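Peptidyl-prolyl cis-trans isomerase ([Pseudomonas syringae] pv. tomato str. DC3000, PDB 5XB0) probably catalyses the cis-trans isomerisation of peptide bonds preceding proline in proteins, this chain being the part that holds its FKBP-type domain. Local coordinates at residues K45-V57 against D67-S79. Numbering follows the deposited sequence.
Sequences KPDANGRVEVRYV and DQSTQPQWFRLDS
Tyr-56 OH donates to Asp-67 OD2 at 2.6 Å; OD2 lies at the ring edge, in the ring plane, whereas the hydroxyl comes to it from above the carboxylate plane. The same tyrosine is gripped through its backbone: its N donates to Ser-69 OG (2.9 Å), and its O accepts from Ser-69 N. With chi1 at 69°, the ring stands between its own N and carbonyl carbon and turns one face to the Gln-68–Ser-69 peptide, Ser-69 N lying over its centre. Val-54 with Gln-73 and Val-52 with Phe-75 are antiparallel hydrogen-bonded pairs, each closed by two backbone bonds; a single bond from Leu-77 N to Gly-50 O follows beyond the Arg-51–Arg-76 pair. Between Val-54–Gln-73 and the non-hydrogen-bonded pair Val-57–Gln-68 the register shifts by two, across loop 69-72.

Trp-74 is sandwiched: the Arg-51 guanidinium, whose NH1 is also hydrogen-bonded to Ser-132 OG, lies flat on one face (planes 13° apart), while Glu-53 CB sits 3.5 Å from the centroid of the six-membered ring on the other. One water links Glu-53 OE2 to Trp-74 NE1. On the sheet face carrying Val-52, Val-54 and Phe-75, Val-54 CG2 lies in plane at the Phe-75 ring edge. Phe-75 CE2 approaches Tyr-56 CE1 obliquely. The split edge strand suits the curled FKBP sheet; as in other FKBPs, Tyr-56 and Asp-67, with Trp-84 edge-to-face on Tyr-56, probably line the proline-binding pocket.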
ATOM      1  N   LYS A  45      11.188  11.501  -7.809  1.00 14.87           N
ATOM      2  CA  LYS A  45       9.853  11.042  -7.437  1.00 15.02           C
ATOM      3  C   LYS A  45       9.021  10.928  -8.703  1.00 13.66           C
ATOM      4  O   LYS A  45       9.223  11.696  -9.651  1.00 15.98           O
ATOM      5  CB  LYS A  45       9.176  12.018  -6.468  1.00 15.53           C
ATOM      6  CG  LYS A  45       9.855  12.161  -5.125  1.00 15.89           C
ATOM      7  CD  LYS A  45       9.290  13.351  -4.369  1.00 16.33           C
ATOM      8  CE  LYS A  45       9.926  13.482  -2.992  1.00 23.37           C
ATOM      9  NZ  LYS A  45       9.565  14.780  -2.340  1.00 38.19           N
ATOM     10  N   PRO A  46       8.065   9.985  -8.721  1.00 14.00           N
ATOM     11  CA  PRO A  46       7.215   9.830  -9.907  1.00 15.56           C
ATOM     12  C   PRO A  46       6.084  10.842  -9.965  1.00 17.13           C
ATOM     13  O   PRO A  46       5.612  11.298  -8.922  1.00 18.50           O
ATOM     14  CB  PRO A  46       6.651   8.424  -9.743  1.00 15.00           C
ATOM     15  CG  PRO A  46       6.545   8.256  -8.265  1.00 14.96           C
ATOM     16  CD  PRO A  46       7.751   8.977  -7.687  1.00 13.93           C
ATOM     17  N   ASP A  47       5.668  11.183 -11.178  1.00 18.89           N
ATOM     18  CA  ASP A  47       4.490  12.010 -11.392  1.00 18.92           C
ATOM     19  C   ASP A  47       3.234  11.162 -11.288  1.00 18.08           C
ATOM     20  O   ASP A  47       3.281   9.938 -11.466  1.00 19.42           O
ATOM     21  CB  ASP A  47       4.545  12.684 -12.760  1.00 20.94           C
ATOM     22  CG  ASP A  47       5.635  13.739 -12.855  1.00 31.78           C
ATOM     23  OD1 ASP A  47       6.056  14.286 -11.810  1.00 32.46           O
ATOM     24  OD2 ASP A  47       6.054  14.039 -13.990  1.00 38.07           O
ATOM     25  N   ALA A  48       2.106  11.820 -11.031  1.00 18.58           N
ATOM     26  CA  ALA A  48       0.833  11.131 -10.884  1.00 17.18           C
ATOM     27  C   ALA A  48       0.489  10.304 -12.122  1.00 19.88           C
ATOM     28  O   ALA A  48      -0.159   9.263 -12.018  1.00 24.96           O
ATOM     29  CB  ALA A  48      -0.285  12.140 -10.593  1.00 21.32           C
ATOM     30  N   ASN A  49       0.914  10.767 -13.290  1.00 21.32           N
ATOM     31  CA  ASN A  49       0.652  10.036 -14.524  1.00 23.52           C
ATOM     32  C   ASN A  49       1.900   9.364 -15.079  1.00 24.61           C
ATOM     33  O   ASN A  49       1.982   9.080 -16.276  1.00 24.69           O
ATOM     34  CB  ASN A  49       0.062  10.966 -15.578  1.00 25.28           C
ATOM     35  CG  ASN A  49       1.037  12.043 -16.013  1.00 31.54           C
ATOM     36  OD1 ASN A  49       2.012  12.343 -15.318  1.00 35.04           O
ATOM     37  ND2 ASN A  49       0.778  12.632 -17.169  1.00 40.60           N
ATOM     38  N   GLY A  50       2.870   9.113 -14.206  1.00 19.25           N
ATOM     39  CA  GLY A  50       4.093   8.457 -14.617  1.00 20.29           C
ATOM     40  C   GLY A  50       4.114   6.977 -14.290  1.00 20.93           C
ATOM     41  O   GLY A  50       3.072   6.371 -14.007  1.00 17.65           O
ATOM     42  N   ARG A  51       5.312   6.404 -14.347  1.00 16.62           N
ATOM     43  CA  ARG A  51       5.529   4.997 -14.053  1.00 15.96           C
ATOM     44  C   ARG A  51       6.562   4.815 -12.949  1.00 16.37           C
ATOM     45  O   ARG A  51       7.474   5.625 -12.802  1.00 18.24           O
ATOM     46  CB  ARG A  51       5.995   4.247 -15.307  1.00 21.40           C
ATOM     47  CG  ARG A  51       5.044   4.335 -16.488  1.00 24.72           C
ATOM     48  CD  ARG A  51       5.766   4.017 -17.785  1.00 40.27           C
ATOM     49  NE  ARG A  51       5.984   2.586 -17.978  1.00 43.22           N
ATOM     50  CZ  ARG A  51       7.172   2.028 -18.202  1.00 44.58           C
ATOM     51  NH1 ARG A  51       8.268   2.776 -18.253  1.00 44.63           N
ATOM     52  NH2 ARG A  51       7.263   0.718 -18.377  1.00 46.25           N
ATOM     53  N   VAL A  52       6.397   3.741 -12.186  1.00 15.11           N
ATOM     54  CA  VAL A  52       7.353   3.332 -11.166  1.00 12.84           C
ATOM     55  C   VAL A  52       7.876   1.944 -11.471  1.00 15.79           C
ATOM     56  O   VAL A  52       7.140   1.079 -11.945  1.00 15.30           O
ATOM     57  CB  VAL A  52       6.727   3.344  -9.750  1.00 15.00           C
ATOM     58  CG1 VAL A  52       6.337   4.756  -9.374  1.00 18.22           C
ATOM     59  CG2 VAL A  52       5.502   2.411  -9.648  1.00 15.79           C
ATOM     60  N   GLU A  53       9.162   1.739 -11.233  1.00 13.16           N
ATOM     61  CA  GLU A  53       9.735   0.403 -11.309  1.00 15.41           C
ATOM     62  C   GLU A  53      10.020  -0.005  -9.880  1.00 15.60           C
ATOM     63  O   GLU A  53      10.786   0.665  -9.184  1.00 14.49           O
ATOM     64  CB  GLU A  53      11.005   0.371 -12.161  1.00 13.58           C
ATOM     65  CG  GLU A  53      11.500  -1.049 -12.447  1.00 17.01           C
ATOM     66  CD  GLU A  53      12.861  -1.088 -13.126  1.00 20.11           C
ATOM     67  OE1 GLU A  53      13.662  -0.148 -12.943  1.00 21.43           O
ATOM     68  OE2 GLU A  53      13.135  -2.067 -13.858  1.00 25.82           O
ATOM     69  N   VAL A  54       9.397  -1.094  -9.429  1.00 14.26           N
ATOM     70  CA  VAL A  54       9.441  -1.449  -8.021  1.00 13.90           C
ATOM     71  C   VAL A  54       9.750  -2.920  -7.774  1.00 14.25           C
ATOM     72  O   VAL A  54       9.521  -3.770  -8.627  1.00 17.23           O
ATOM     73  CB  VAL A  54       8.098  -1.126  -7.319  1.00 13.77           C
ATOM     74  CG1 VAL A  54       7.873   0.392  -7.279  1.00 15.41           C
ATOM     75  CG2 VAL A  54       6.933  -1.860  -8.010  1.00 14.80           C
ATOM     76  N   ARG A  55      10.295  -3.198  -6.596  1.00 14.02           N
ATOM     77  CA  ARG A  55      10.153  -4.503  -5.972  1.00 12.60           C
ATOM     78  C   ARG A  55       9.137  -4.328  -4.867  1.00 15.32           C
ATOM     79  O   ARG A  55       9.096  -3.273  -4.227  1.00 14.30           O
ATOM     80  CB  ARG A  55      11.469  -5.005  -5.384  1.00 15.88           C
ATOM     81  CG  ARG A  55      12.562  -5.250  -6.369  1.00 20.04           C
ATOM     82  CD  ARG A  55      13.734  -5.919  -5.669  1.00 21.77           C
ATOM     83  NE  ARG A  55      14.718  -6.365  -6.638  1.00 26.17           N
ATOM     84  CZ  ARG A  55      15.724  -5.614  -7.057  1.00 23.30           C
ATOM     85  NH1 ARG A  55      15.883  -4.390  -6.575  1.00 27.18           N
ATOM     86  NH2 ARG A  55      16.577  -6.093  -7.947  1.00 24.19           N
ATOM     87  N   TYR A  56       8.326  -5.348  -4.613  1.00 13.66           N
ATOM     88  CA  TYR A  56       7.319  -5.209  -3.573  1.00 12.37           C
ATOM     89  C   TYR A  56       6.906  -6.545  -2.978  1.00 13.40           C
ATOM     90  O   TYR A  56       7.011  -7.592  -3.605  1.00 14.30           O
ATOM     91  CB  TYR A  56       6.077  -4.480  -4.102  1.00 12.72           C
ATOM     92  CG  TYR A  56       5.272  -5.274  -5.106  1.00 12.87           C
ATOM     93  CD1 TYR A  56       5.624  -5.283  -6.451  1.00 15.47           C
ATOM     94  CD2 TYR A  56       4.164  -6.022  -4.713  1.00 14.08           C
ATOM     95  CE1 TYR A  56       4.902  -6.029  -7.386  1.00 16.51           C
ATOM     96  CE2 TYR A  56       3.435  -6.776  -5.643  1.00 16.34           C
ATOM     97  CZ  TYR A  56       3.802  -6.758  -6.979  1.00 19.14           C
ATOM     98  OH  TYR A  56       3.093  -7.493  -7.907  1.00 19.74           O
ATOM     99  N   VAL A  57       6.421  -6.471  -1.748  1.00 12.64           N
ATOM    100  CA  VAL A  57       5.740  -7.589  -1.117  1.00 12.69           C
ATOM    101  C   VAL A  57       4.446  -7.034  -0.550  1.00 14.05           C
ATOM    102  O   VAL A  57       4.465  -6.059   0.190  1.00 17.39           O
ATOM    103  CB  VAL A  57       6.577  -8.239  -0.007  1.00 13.42           C
ATOM    104  CG1 VAL A  57       5.792  -9.400   0.613  1.00 16.77           C
ATOM    105  CG2 VAL A  57       7.888  -8.757  -0.568  1.00 16.72           C
ATOM    106  N   ASP A  67       0.594 -11.078  -2.901  1.00 15.05           N
ATOM    107  CA  ASP A  67       1.282 -10.839  -4.169  1.00 14.83           C
ATOM    108  C   ASP A  67       2.668 -10.283  -3.866  1.00 17.25           C
ATOM    109  O   ASP A  67       2.850  -9.590  -2.862  1.00 15.54           O
ATOM    110  CB  ASP A  67       0.496  -9.869  -5.058  1.00 16.65           C
ATOM    111  CG  ASP A  67       1.066  -9.762  -6.477  1.00 19.88           C
ATOM    112  OD1 ASP A  67       1.680 -10.734  -6.955  1.00 22.40           O
ATOM    113  OD2 ASP A  67       0.892  -8.698  -7.117  1.00 19.20           O
ATOM    114  N   GLN A  68       3.635 -10.585  -4.728  1.00 15.57           N
ATOM    115  CA  GLN A  68       4.969 -10.000  -4.609  1.00 16.02           C
ATOM    116  C   GLN A  68       5.679 -10.030  -5.953  1.00 15.42           C
ATOM    117  O   GLN A  68       5.328 -10.810  -6.836  1.00 16.63           O
ATOM    118  CB  GLN A  68       5.792 -10.740  -3.547  1.00 14.59           C
ATOM    119  CG  GLN A  68       6.148 -12.168  -3.910  1.00 14.00           C
ATOM    120  CD  GLN A  68       6.789 -12.914  -2.758  1.00 17.38           C
ATOM    121  OE1 GLN A  68       6.355 -14.002  -2.396  1.00 22.32           O
ATOM    122  NE2 GLN A  68       7.840 -12.341  -2.193  1.00 16.92           N
ATOM    123  N   SER A  69       6.665  -9.153  -6.112  1.00 14.44           N
ATOM    124  CA  SER A  69       7.452  -9.107  -7.333  1.00 14.50           C
ATOM    125  C   SER A  69       8.445 -10.264  -7.408  1.00 19.56           C
ATOM    126  O   SER A  69       8.866 -10.801  -6.382  1.00 17.33           O
ATOM    127  CB  SER A  69       8.192  -7.768  -7.414  1.00 17.30           C
ATOM    128  OG  SER A  69       9.026  -7.601  -6.275  1.00 17.40           O
ATOM    129  N   THR A  70       8.817 -10.634  -8.630  1.00 17.45           N
ATOM    130  CA  THR A  70       9.832 -11.662  -8.862  1.00 16.58           C
ATOM    131  C   THR A  70      11.089 -11.081  -9.492  1.00 25.67           C
ATOM    132  O   THR A  70      12.108 -11.773  -9.657  1.00 24.72           O
ATOM    133  CB  THR A  70       9.303 -12.764  -9.774  1.00 19.89           C
ATOM    134  OG1 THR A  70       8.727 -12.172 -10.950  1.00 22.77           O
ATOM    135  CG2 THR A  70       8.256 -13.590  -9.053  1.00 19.53           C
ATOM    136  N   GLN A  71      10.979  -9.814  -9.869  1.00 20.84           N
ATOM    137  CA  GLN A  71      12.033  -9.019 -10.486  1.00 17.63           C
ATOM    138  C   GLN A  71      11.522  -7.591 -10.397  1.00 17.33           C
ATOM    139  O   GLN A  71      10.332  -7.399 -10.147  1.00 19.73           O
ATOM    140  CB  GLN A  71      12.269  -9.430 -11.935  1.00 22.35           C
ATOM    141  CG  GLN A  71      11.029  -9.221 -12.803  1.00 22.17           C
ATOM    142  CD  GLN A  71      11.309  -9.328 -14.283  1.00 30.42           C
ATOM    143  OE1 GLN A  71      12.463  -9.308 -14.713  1.00 34.16           O
ATOM    144  NE2 GLN A  71      10.248  -9.445 -15.077  1.00 28.80           N
ATOM    145  N   PRO A  72      12.389  -6.583 -10.594  1.00 17.04           N
ATOM    146  CA  PRO A  72      11.845  -5.221 -10.629  1.00 18.17           C
ATOM    147  C   PRO A  72      10.795  -5.096 -11.726  1.00 16.61           C
ATOM    148  O   PRO A  72      10.993  -5.624 -12.824  1.00 19.65           O
ATOM    149  CB  PRO A  72      13.068  -4.354 -10.933  1.00 23.68           C
ATOM    150  CG  PRO A  72      14.212  -5.141 -10.425  1.00 20.40           C
ATOM    151  CD  PRO A  72      13.862  -6.586 -10.694  1.00 20.11           C
ATOM    152  N   GLN A  73       9.686  -4.444 -11.407  1.00 16.00           N
ATOM    153  CA  GLN A  73       8.512  -4.458 -12.266  1.00 16.44           C
ATOM    154  C   GLN A  73       7.972  -3.048 -12.473  1.00 14.83           C
ATOM    155  O   GLN A  73       7.831  -2.307 -11.508  1.00 16.16           O
ATOM    156  CB  GLN A  73       7.441  -5.352 -11.637  1.00 19.55           C
ATOM    157  CG  GLN A  73       6.231  -5.573 -12.485  1.00 23.84           C
ATOM    158  CD  GLN A  73       5.383  -6.723 -11.987  1.00 24.50           C
ATOM    159  OE1 GLN A  73       5.666  -7.327 -10.942  1.00 21.47           O
ATOM    160  NE2 GLN A  73       4.330  -7.038 -12.736  1.00 23.44           N
ATOM    161  N   TRP A  74       7.660  -2.700 -13.725  1.00 16.38           N
ATOM    162  CA  TRP A  74       7.067  -1.401 -14.068  1.00 16.23           C
ATOM    163  C   TRP A  74       5.548  -1.384 -13.926  1.00 16.73           C
ATOM    164  O   TRP A  74       4.861  -2.315 -14.376  1.00 18.86           O
ATOM    165  CB  TRP A  74       7.424  -1.003 -15.504  1.00 18.73           C
ATOM    166  CG  TRP A  74       8.843  -0.571 -15.697  1.00 18.79           C
ATOM    167  CD1 TRP A  74       9.867  -1.316 -16.204  1.00 23.33           C
ATOM    168  CD2 TRP A  74       9.394   0.716 -15.392  1.00 16.38           C
ATOM    169  NE1 TRP A  74      11.022  -0.574 -16.232  1.00 22.60           N
ATOM    170  CE2 TRP A  74      10.756   0.682 -15.747  1.00 17.91           C
ATOM    171  CE3 TRP A  74       8.870   1.892 -14.853  1.00 17.05           C
ATOM    172  CZ2 TRP A  74      11.608   1.772 -15.563  1.00 19.67           C
ATOM    173  CZ3 TRP A  74       9.716   2.986 -14.689  1.00 19.05           C
ATOM    174  CH2 TRP A  74      11.068   2.912 -15.038  1.00 20.63           C
ATOM    175  N   PHE A  75       5.036  -0.312 -13.318  1.00 15.32           N
ATOM    176  CA  PHE A  75       3.590  -0.063 -13.205  1.00 14.27           C
ATOM    177  C   PHE A  75       3.268   1.387 -13.549  1.00 16.12           C
ATOM    178  O   PHE A  75       4.027   2.289 -13.210  1.00 15.67           O
ATOM    179  CB  PHE A  75       3.087  -0.342 -11.790  1.00 14.73           C
ATOM    180  CG  PHE A  75       3.208  -1.763 -11.364  1.00 16.35           C
ATOM    181  CD1 PHE A  75       2.335  -2.725 -11.856  1.00 20.88           C
ATOM    182  CD2 PHE A  75       4.181  -2.146 -10.458  1.00 16.08           C
ATOM    183  CE1 PHE A  75       2.440  -4.040 -11.447  1.00 23.62           C
ATOM    184  CE2 PHE A  75       4.287  -3.463 -10.049  1.00 19.29           C
ATOM    185  CZ  PHE A  75       3.414  -4.411 -10.546  1.00 20.18           C
ATOM    186  N   ARG A  76       2.130   1.615 -14.199  1.00 14.52           N
ATOM    187  CA  ARG A  76       1.604   2.970 -14.350  1.00 15.23           C
ATOM    188  C   ARG A  76       0.900   3.391 -13.072  1.00 16.22           C
ATOM    189  O   ARG A  76       0.022   2.673 -12.582  1.00 16.22           O
ATOM    190  CB  ARG A  76       0.630   3.052 -15.531  1.00 18.07           C
ATOM    191  CG  ARG A  76       1.303   2.972 -16.869  1.00 21.70           C
ATOM    192  CD  ARG A  76       0.305   3.006 -18.002  1.00 25.82           C
ATOM    193  NE  ARG A  76      -0.521   4.208 -17.968  1.00 26.95           N
ATOM    194  CZ  ARG A  76      -0.988   4.816 -19.053  1.00 41.90           C
ATOM    195  NH1 ARG A  76      -0.694   4.340 -20.257  1.00 42.83           N
ATOM    196  NH2 ARG A  76      -1.736   5.903 -18.936  1.00 36.33           N
ATOM    197  N   LEU A  77       1.277   4.541 -12.524  1.00 16.72           N
ATOM    198  CA  LEU A  77       0.623   5.026 -11.307  1.00 18.54           C
ATOM    199  C   LEU A  77      -0.869   5.293 -11.502  1.00 20.20           C
ATOM    200  O   LEU A  77      -1.642   5.205 -10.545  1.00 22.88           O
ATOM    201  CB  LEU A  77       1.306   6.295 -10.795  1.00 20.73           C
ATOM    202  CG  LEU A  77       2.553   6.071  -9.946  1.00 19.97           C
ATOM    203  CD1 LEU A  77       2.903   7.349  -9.212  1.00 16.55           C
ATOM    204  CD2 LEU A  77       2.364   4.919  -8.959  1.00 17.84           C
ATOM    205  N   ASP A  78      -1.290   5.614 -12.723  1.00 18.62           N
ATOM    206  CA  ASP A  78      -2.705   5.884 -12.949  1.00 21.95           C
ATOM    207  C   ASP A  78      -3.523   4.602 -13.098  1.00 22.20           C
ATOM    208  O   ASP A  78      -4.736   4.653 -13.342  1.00 25.40           O
ATOM    209  CB  ASP A  78      -2.918   6.804 -14.173  1.00 24.92           C
ATOM    210  CG  ASP A  78      -2.471   6.188 -15.504  1.00 27.39           C
ATOM    211  OD1 ASP A  78      -2.215   4.965 -15.604  1.00 23.21           O
ATOM    212  OD2 ASP A  78      -2.389   6.965 -16.483  1.00 29.14           O
ATOM    213  N   SER A  79      -2.875   3.449 -12.939  1.00 15.91           N
ATOM    214  CA  SER A  79      -3.537   2.191 -13.244  1.00 16.02           C
ATOM    215  C   SER A  79      -3.399   1.152 -12.142  1.00 22.55           C
ATOM    216  O   SER A  79      -3.707  -0.025 -12.349  1.00 25.91           O
ATOM    217  CB  SER A  79      -2.992   1.618 -14.551  1.00 15.60           C
ATOM    218  OG  SER A  79      -3.321   2.460 -15.633  1.00 19.80           O
TER
HETATM  219  O   HOH W   1       0.625   7.198 -17.919  1.00 39.10           O
HETATM  220  O   HOH W   2       0.553   6.674 -14.826  1.00 23.38           O
HETATM  221  O   HOH W   3      11.906  -4.203 -15.021  1.00 32.53           O
HETATM  222  O   HOH W   4      13.909  -1.196 -16.826  1.00 35.45           O
HETATM  223  O   HOH W   5       9.202  -9.940  -3.738  1.00 21.35           O